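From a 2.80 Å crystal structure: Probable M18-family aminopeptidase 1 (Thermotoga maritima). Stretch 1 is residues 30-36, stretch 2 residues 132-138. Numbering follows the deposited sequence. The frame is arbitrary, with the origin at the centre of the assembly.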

# COMPACT_ATOMS: atom_id res chain seq x y z
N ALA A 30 -15.85 -39.24 28.86
CA ALA A 30 -16.52 -38.79 27.65
C ALA A 30 -15.73 -37.78 26.80
O ALA A 30 -16.02 -36.58 26.81
N LYS A 31 -14.73 -38.27 26.06
CA LYS A 31 -13.92 -37.39 25.21
C LYS A 31 -14.47 -37.33 23.80
O LYS A 31 -14.29 -36.32 23.10
N THR A 32 -15.12 -38.40 23.37
CA THR A 32 -15.69 -38.46 22.03
C THR A 32 -17.17 -38.73 22.14
O THR A 32 -17.64 -39.16 23.20
N GLU A 33 -17.92 -38.49 21.06
CA GLU A 33 -19.36 -38.70 21.10
C GLU A 33 -19.73 -40.17 21.26
O GLU A 33 -20.73 -40.49 21.89
N ARG A 34 -18.92 -41.06 20.70
CA ARG A 34 -19.20 -42.49 20.83
C ARG A 34 -18.99 -42.89 22.28
O ARG A 34 -19.67 -43.78 22.80
N MSE A 35 -18.05 -42.23 22.95
CA MSE A 35 -17.75 -42.53 24.34
C MSE A 35 -18.80 -41.96 25.27
O MSE A 35 -19.19 -42.61 26.25
N THR A 36 -19.27 -40.75 24.99
CA THR A 36 -20.28 -40.13 25.84
C THR A 36 -21.55 -40.96 25.78
O THR A 36 -22.16 -41.22 26.81
N LEU A 132 -1.54 -35.53 23.12
CA LEU A 132 -2.81 -35.96 22.56
C LEU A 132 -3.11 -37.43 22.83
O LEU A 132 -2.21 -38.22 23.08
N GLU A 133 -4.39 -37.78 22.75
CA GLU A 133 -4.88 -39.14 22.92
C GLU A 133 -5.62 -39.56 21.64
O GLU A 133 -6.31 -38.76 21.03
N ILE A 134 -5.45 -40.82 21.24
CA ILE A 134 -6.15 -41.32 20.06
C ILE A 134 -7.38 -42.09 20.54
O ILE A 134 -7.30 -42.82 21.52
N HIS A 135 -8.51 -41.91 19.87
CA HIS A 135 -9.75 -42.59 20.26
C HIS A 135 -10.63 -42.88 19.05
O HIS A 135 -10.80 -42.03 18.18
N GLY A 136 -11.21 -44.07 18.99
CA GLY A 136 -12.07 -44.38 17.87
C GLY A 136 -12.34 -45.85 17.64
O GLY A 136 -12.38 -46.64 18.58
N VAL A 137 -12.53 -46.21 16.38
CA VAL A 137 -12.81 -47.59 16.02
C VAL A 137 -12.44 -47.88 14.56
O VAL A 137 -12.46 -46.99 13.71
N LEU A 138 -12.07 -49.13 14.28
CA LEU A 138 -11.69 -49.56 12.94
C LEU A 138 -12.33 -50.92 12.66
O LEU A 138 -12.42 -51.76 13.56

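The loop and helix start of residues 30-36 lie against one side of the strand 132-138, and the contact between them is made by side chains, with 295 Å² buried in all. No hydrogen bond crosses the interface; a salt bridge and a selenium-aromatic contact join the two stretches instead. From the strand, the alternate residues Glu 133, His 135 and Val 137 point toward residues 30-36, whereas Ile 134 lies out of reach.

His 135 is the centre of the contact and has the most surface covered, 74 Å². Its chi1 is m and its chi2 is -64°, which offers one ring face to Met 35, a selenomethionine. Atom SE of Met 35 sits 4.1 Å from the centroid of the His 135 ring and only 16° off the ring normal, so the large, polarisable selenium rests almost squarely over the imidazole. To reach this position the side chain of Met 35 takes chi1 of -103°, between wells, then chi2 t and chi3 of -95°, and its terminal CE closes to 3.2 Å from CB of His 135, a tight approach. Thr 32 fills in beside it, its CG2 lying 3.8 Å from CB of His 135.

Lys 31, with 52 Å² covered, provides the basic partner of the salt bridge. Its side chain, with chi1 m, chi2 p, chi3 t and chi4 m, carries NZ of Lys 31 to 2.7 Å from OE1 of Glu 133. OE1 of Glu 133 also accepts a hydrogen bond from NE2 of His 135 at 3.1 Å, so a single acceptor ties the lysine to the imidazole. NZ of Lys 31 also lies 3.5 Å from NE2 of His 135, oblique to the ring. Glu 133 reaches this site with chi1 m and chi2 t, while ND1 of His 135 is satisfied elsewhere in the structure.

At the other end, Arg 34 (chi1 m, chi2 t, chi3 p) lays one face of its guanidinium over Val 137, whose chi1 is p; CZ of Arg 34 is 3.6 Å from CG1 of Val 137. This is an apolar contact to a flat charged group, whose NH1 and NH2 find hydrogen-bonding partners elsewhere. Gly 136, between His 135 and Val 137, has no side chain to add.

Thr 32 also serves as the helix N-cap: with chi1 p, its OG1 accepts from N of Met 35 at 3.2 Å. The same residue thus caps the helix and packs its methyl group against His 135.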

# COMPACT_ATOMS: atom_id res chain seq x y z
CB ALA A 30 -17.88 -38.19 28.02
CB LYS A 31 -12.47 -37.88 25.15
CG LYS A 31 -11.66 -37.71 26.42
CD LYS A 31 -11.89 -38.85 27.38
CE LYS A 31 -10.69 -39.03 28.30
NZ LYS A 31 -9.45 -39.37 27.53
CB THR A 32 -15.01 -39.57 21.22
OG1 THR A 32 -15.38 -40.84 21.76
CG2 THR A 32 -13.50 -39.42 21.30
CB GLU A 33 -20.04 -38.11 19.84
CG GLU A 33 -19.83 -38.88 18.56
CD GLU A 33 -18.42 -38.76 18.03
OE1 GLU A 33 -18.09 -39.45 17.03
OE2 GLU A 33 -17.63 -37.97 18.60
CB ARG A 34 -18.28 -43.31 19.92
CG ARG A 34 -18.32 -42.85 18.47
CD ARG A 34 -17.29 -43.59 17.63
NE ARG A 34 -17.81 -44.87 17.16
CZ ARG A 34 -18.23 -45.09 15.92
NH1 ARG A 34 -18.18 -44.12 15.02
NH2 ARG A 34 -18.72 -46.27 15.59
CB MSE A 35 -16.38 -41.96 24.72
CG MSE A 35 -15.27 -42.99 24.79
SE MSE A 35 -13.50 -42.19 24.85
CE MSE A 35 -13.14 -42.29 22.97
CB THR A 36 -20.59 -38.69 25.39
OG1 THR A 36 -19.36 -38.00 25.13
CG2 THR A 36 -21.35 -37.95 26.49
CB LEU A 132 -2.85 -35.76 21.03
CG LEU A 132 -2.77 -34.42 20.29
CD1 LEU A 132 -3.46 -33.31 21.07
CD2 LEU A 132 -1.32 -34.09 20.05
CB GLU A 133 -5.88 -39.22 24.08
CG GLU A 133 -5.31 -38.99 25.45
CD GLU A 133 -6.37 -39.10 26.53
OE1 GLU A 133 -7.10 -40.12 26.54
OE2 GLU A 133 -6.48 -38.18 27.37
CB ILE A 134 -5.27 -42.29 19.24
CG1 ILE A 134 -4.27 -41.51 18.41
CG2 ILE A 134 -6.11 -43.13 18.33
CD1 ILE A 134 -3.32 -42.42 17.65
CB HIS A 135 -10.54 -41.75 21.26
CG HIS A 135 -9.98 -41.77 22.64
ND1 HIS A 135 -9.93 -42.92 23.40
CD2 HIS A 135 -9.48 -40.78 23.42
CE1 HIS A 135 -9.42 -42.64 24.59
NE2 HIS A 135 -9.14 -41.35 24.63
CB VAL A 137 -14.31 -47.89 16.25
CG1 VAL A 137 -15.17 -46.89 15.50
CG2 VAL A 137 -14.63 -49.30 15.81
CB LEU A 138 -10.16 -49.70 12.83
CG LEU A 138 -9.19 -48.60 13.28
CD1 LEU A 138 -7.77 -49.16 13.24
CD2 LEU A 138 -9.31 -47.36 12.40